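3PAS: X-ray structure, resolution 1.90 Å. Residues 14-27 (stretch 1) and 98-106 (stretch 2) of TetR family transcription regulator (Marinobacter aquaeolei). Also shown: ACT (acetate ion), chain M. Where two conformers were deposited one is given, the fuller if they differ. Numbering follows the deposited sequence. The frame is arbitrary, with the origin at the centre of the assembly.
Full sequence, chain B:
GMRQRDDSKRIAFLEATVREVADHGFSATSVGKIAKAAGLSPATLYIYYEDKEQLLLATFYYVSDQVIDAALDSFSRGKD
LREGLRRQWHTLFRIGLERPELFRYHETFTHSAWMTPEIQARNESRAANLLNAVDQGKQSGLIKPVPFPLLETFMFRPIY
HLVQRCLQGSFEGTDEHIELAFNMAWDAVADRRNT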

# COMPACT_ATOMS: atom_id res chain seq x y z
N LEU B 14 -16.05 20.70 5.20
CA LEU B 14 -15.16 19.64 5.49
C LEU B 14 -15.41 18.45 4.54
O LEU B 14 -14.49 17.92 3.96
CB LEU B 14 -15.30 19.21 6.96
CG LEU B 14 -14.89 20.27 7.98
CD1 LEU B 14 -15.52 20.01 9.34
CD2 LEU B 14 -13.36 20.39 8.01
N GLU B 15 -16.68 18.09 4.35
CA GLU B 15 -17.05 17.02 3.42
C GLU B 15 -16.71 17.37 1.96
O GLU B 15 -16.22 16.53 1.22
CB GLU B 15 -18.55 16.72 3.59
CG GLU B 15 -18.88 15.90 4.83
CD GLU B 15 -18.37 14.44 4.77
OE1 GLU B 15 -18.05 13.92 3.66
OE2 GLU B 15 -18.25 13.81 5.83
N ALA B 16 -16.92 18.61 1.56
CA ALA B 16 -16.58 19.03 0.19
C ALA B 16 -15.06 18.94 -0.02
O ALA B 16 -14.60 18.59 -1.12
CB ALA B 16 -17.08 20.47 -0.06
N THR B 17 -14.29 19.24 1.02
CA THR B 17 -12.83 19.16 0.98
C THR B 17 -12.44 17.68 0.81
O THR B 17 -11.64 17.35 -0.05
CB THR B 17 -12.18 19.73 2.22
OG1 THR B 17 -12.50 21.12 2.35
CG2 THR B 17 -10.65 19.64 2.14
N VAL B 18 -12.98 16.80 1.67
CA VAL B 18 -12.80 15.33 1.51
C VAL B 18 -13.08 14.87 0.06
O VAL B 18 -12.23 14.23 -0.53
CB VAL B 18 -13.68 14.51 2.45
CG1 VAL B 18 -13.59 12.98 2.06
CG2 VAL B 18 -13.27 14.75 3.91
N ARG B 19 -14.23 15.24 -0.51
CA ARG B 19 -14.57 14.82 -1.86
C ARG B 19 -13.67 15.34 -2.96
O ARG B 19 -13.22 14.55 -3.82
CB ARG B 19 -16.03 15.17 -2.24
CG ARG B 19 -17.06 14.48 -1.38
CD ARG B 19 -18.47 14.63 -1.96
NE ARG B 19 -18.85 16.01 -2.24
CZ ARG B 19 -19.30 16.88 -1.34
NH1 ARG B 19 -19.43 16.53 -0.07
NH2 ARG B 19 -19.64 18.10 -1.71
N GLU B 20 -13.37 16.64 -2.93
CA GLU B 20 -12.58 17.25 -3.96
C GLU B 20 -11.13 16.77 -3.93
O GLU B 20 -10.54 16.47 -4.99
CB GLU B 20 -12.69 18.77 -3.88
CG GLU B 20 -14.05 19.28 -4.20
CD GLU B 20 -14.45 19.04 -5.66
OE1 GLU B 20 -13.72 19.52 -6.55
OE2 GLU B 20 -15.49 18.38 -5.88
N VAL B 21 -10.55 16.68 -2.74
CA VAL B 21 -9.16 16.22 -2.64
C VAL B 21 -9.08 14.73 -2.98
O VAL B 21 -8.15 14.29 -3.70
CB VAL B 21 -8.55 16.53 -1.29
CG1 VAL B 21 -7.16 15.84 -1.15
CG2 VAL B 21 -8.44 18.07 -1.08
N ALA B 22 -10.05 13.95 -2.46
CA ALA B 22 -10.03 12.51 -2.75
C ALA B 22 -10.13 12.33 -4.27
O ALA B 22 -9.46 11.49 -4.82
CB ALA B 22 -11.18 11.75 -1.98
N ASP B 23 -10.96 13.11 -4.94
CA ASP B 23 -11.10 12.98 -6.39
C ASP B 23 -9.98 13.58 -7.24
O ASP B 23 -9.60 12.98 -8.26
CB ASP B 23 -12.38 13.61 -6.87
CG ASP B 23 -13.63 12.80 -6.48
OD1 ASP B 23 -13.52 11.75 -5.80
OD2 ASP B 23 -14.71 13.27 -6.87
N HIS B 24 -9.48 14.76 -6.86
CA HIS B 24 -8.58 15.53 -7.73
C HIS B 24 -7.21 15.88 -7.11
O HIS B 24 -6.35 16.41 -7.80
CB HIS B 24 -9.30 16.81 -8.18
CG HIS B 24 -10.62 16.55 -8.82
ND1 HIS B 24 -11.82 16.68 -8.15
CD2 HIS B 24 -10.94 16.12 -10.07
CE1 HIS B 24 -12.82 16.38 -8.96
NE2 HIS B 24 -12.31 16.02 -10.13
N GLY B 25 -7.00 15.57 -5.84
CA GLY B 25 -5.71 15.85 -5.15
C GLY B 25 -5.68 17.29 -4.64
O GLY B 25 -6.59 18.11 -4.91
N PHE B 26 -4.64 17.61 -3.87
CA PHE B 26 -4.56 18.95 -3.24
C PHE B 26 -4.38 20.13 -4.17
O PHE B 26 -5.07 21.15 -4.06
CB PHE B 26 -3.39 18.98 -2.23
CG PHE B 26 -3.65 18.18 -0.98
CD1 PHE B 26 -4.72 18.49 -0.17
CD2 PHE B 26 -2.79 17.15 -0.60
CE1 PHE B 26 -4.97 17.77 1.00
CE2 PHE B 26 -3.00 16.44 0.54
CZ PHE B 26 -4.10 16.74 1.36
N SER B 27 -3.39 20.01 -5.04
CA SER B 27 -3.01 21.08 -5.94
C SER B 27 -4.12 21.53 -6.83
O SER B 27 -4.26 22.72 -7.07
CB SER B 27 -1.85 20.62 -6.81
OG SER B 27 -0.75 20.36 -5.97
C ACT M . -9.54 3.38 -0.78
O ACT M . -9.84 2.68 -1.77
OXT ACT M . -9.24 4.56 -1.04
CH3 ACT M . -9.51 2.84 0.62
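Stretch 2 (98-106) ERPELFRYH

The strongest link between the stretches is a two-pronged salt bridge between Arg 99 and Glu 15. Arg 99 NH2 donates to Glu 15 OE1 at 2.6 Å, with an N-H...O angle of 157°, and Arg 99 NH1 donates to Glu 15 OE2 at 2.8 Å, with an angle of 173°. Two short, well-directed bonds join two nitrogens to two oxygens, and OE1 lies at the edge of the guanidinium near its plane, so the pairing is bidentate rather than a loose charge contact. Neither residue aims its CA-to-CB bond at the other stretch; both point sideways, and the ends of the side chains close the gap. In Glu 15, chi1 and chi2 are both m. In Arg 99, chi1 is m, chi2 falls between wells at -136° and chi3 is p.

The same guanidinium is held from within stretch 2. Arg 99 NE and Arg 99 NH2 each donate to Glu 101 OE2 at 2.8 Å, with angles of 144° and 145°, both as part of a salt bridge whose charged pair is Arg 99 NH2 and Glu 101 OE2. Arg 99 thus lies between two carboxylates, one from each stretch, and NH2 serves both.

The backbone changes course at this arginine. Arg 99 has left helical phi/psi (-133/61), being the first residue after a preceding helix to do so, and a new helix follows, continuing past the end of the stretch. Its turns are documented by Arg 104 N to Pro 100 O at 2.9 Å, Tyr 105 N to Glu 101 O at 2.9 Å and His 106 N to Leu 102 O at 3.0 Å. Stretch 1 is helical over 14-24, and Gly 25 then departs with a positive phi of 84°, a conformation that favours glycine. The two helix axes approach to 8.7 Å, and their N-to-C directions differ by 70°, a steep crossing. The nearest CA atoms, Ala 22 CA and Tyr 105 CA, are 5.4 Å apart.

At this closest point stretch 1 presents the small side chain of Ala 22, which points toward stretch 2. Ala 22 CB lies 4.0 Å from Glu 101 CB, and Ala 22 O is 3.6 Å from Arg 104 CD. One turn earlier, Val 18 CG1, with chi1 t, reaches Glu 101 O at 3.5 Å and Glu 101 CG at the same distance, so the valine packs on both the backbone and the aliphatic part of the glutamate.

Tyr 105 gives the largest covered area, 119 of the 507 Å² buried by the two sides together. With chi1 t, its side chain reaches across the helix of stretch 1: Tyr 105 CD1 is 3.9 Å from Val 18 CA, and Tyr 105 CE1 is 3.9 Å from Thr 17 CG2 and 3.7 Å from Val 21 CB. Beyond the helix, Phe 26 directs its edge toward the tyrosine face in an offset edge-to-face pair, with centroids 5.9 Å apart and planes at 82°; Phe 26 CE1 approaches Tyr 105 OH to 3.7 Å.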

# COMPACT_ATOMS: atom_id res chain seq x y z
N GLU B 98 -18.09 2.04 2.99
CA GLU B 98 -19.15 3.03 2.83
C GLU B 98 -18.64 4.43 2.51
O GLU B 98 -19.29 5.16 1.74
CB GLU B 98 -20.03 3.05 4.09
CG GLU B 98 -20.70 1.69 4.39
CD GLU B 98 -21.89 1.36 3.47
OE1 GLU B 98 -22.92 2.06 3.57
OE2 GLU B 98 -21.80 0.38 2.69
N ARG B 99 -17.49 4.79 3.08
CA ARG B 99 -16.93 6.11 2.94
C ARG B 99 -15.44 6.02 2.60
O ARG B 99 -14.55 6.50 3.34
CB ARG B 99 -17.17 6.90 4.22
CG ARG B 99 -18.65 7.00 4.58
CD ARG B 99 -19.02 8.40 5.01
NE ARG B 99 -18.47 9.34 4.05
CZ ARG B 99 -18.30 10.62 4.30
NH1 ARG B 99 -18.68 11.11 5.46
NH2 ARG B 99 -17.80 11.39 3.39
N PRO B 100 -15.14 5.40 1.44
CA PRO B 100 -13.71 5.23 1.12
C PRO B 100 -12.98 6.59 0.96
O PRO B 100 -11.76 6.68 1.11
CB PRO B 100 -13.77 4.47 -0.20
CG PRO B 100 -15.05 4.75 -0.76
CD PRO B 100 -15.99 4.93 0.36
N GLU B 101 -13.72 7.63 0.63
CA GLU B 101 -13.13 8.97 0.51
C GLU B 101 -12.46 9.45 1.81
O GLU B 101 -11.48 10.22 1.78
CB GLU B 101 -14.19 9.98 0.01
CG GLU B 101 -15.37 10.18 0.98
CD GLU B 101 -16.54 9.19 0.85
OE1 GLU B 101 -16.41 8.12 0.23
OE2 GLU B 101 -17.61 9.51 1.39
N LEU B 102 -12.94 8.98 2.96
CA LEU B 102 -12.31 9.31 4.24
C LEU B 102 -10.91 8.67 4.31
O LEU B 102 -9.93 9.31 4.68
CB LEU B 102 -13.15 8.79 5.41
CG LEU B 102 -14.52 9.37 5.70
CD1 LEU B 102 -15.10 8.54 6.91
CD2 LEU B 102 -14.44 10.94 6.03
N PHE B 103 -10.81 7.40 3.97
CA PHE B 103 -9.51 6.73 3.90
C PHE B 103 -8.58 7.41 2.86
O PHE B 103 -7.38 7.56 3.10
CB PHE B 103 -9.67 5.27 3.43
CG PHE B 103 -10.11 4.29 4.49
CD1 PHE B 103 -10.78 4.69 5.63
CD2 PHE B 103 -9.88 2.91 4.29
CE1 PHE B 103 -11.20 3.75 6.59
CE2 PHE B 103 -10.29 2.00 5.24
CZ PHE B 103 -10.96 2.43 6.40
N ARG B 104 -9.12 7.76 1.70
CA ARG B 104 -8.29 8.39 0.65
C ARG B 104 -7.77 9.77 1.09
O ARG B 104 -6.58 10.08 0.90
CB ARG B 104 -9.08 8.49 -0.63
CG ARG B 104 -8.31 9.02 -1.80
CD ARG B 104 -8.84 8.40 -3.08
NE ARG B 104 -7.70 8.04 -3.91
CZ ARG B 104 -6.85 7.05 -3.64
NH1 ARG B 104 -6.99 6.29 -2.55
NH2 ARG B 104 -5.84 6.82 -4.47
N TYR B 105 -8.65 10.57 1.69
CA TYR B 105 -8.23 11.87 2.25
C TYR B 105 -7.10 11.67 3.29
O TYR B 105 -6.05 12.31 3.22
CB TYR B 105 -9.38 12.70 2.84
CG TYR B 105 -8.91 14.10 3.15
CD1 TYR B 105 -8.93 15.07 2.18
CD2 TYR B 105 -8.28 14.40 4.35
CE1 TYR B 105 -8.46 16.38 2.43
CE2 TYR B 105 -7.78 15.67 4.62
CZ TYR B 105 -7.89 16.66 3.63
OH TYR B 105 -7.41 17.93 3.84
N HIS B 106 -7.30 10.76 4.24
CA HIS B 106 -6.26 10.46 5.23
C HIS B 106 -4.89 10.08 4.57
O HIS B 106 -3.84 10.62 4.92
CB HIS B 106 -6.74 9.33 6.17
CG HIS B 106 -5.74 9.01 7.23
ND1 HIS B 106 -4.71 8.11 7.01
CD2 HIS B 106 -5.54 9.53 8.46
CE1 HIS B 106 -3.93 8.09 8.07
NE2 HIS B 106 -4.43 8.92 8.98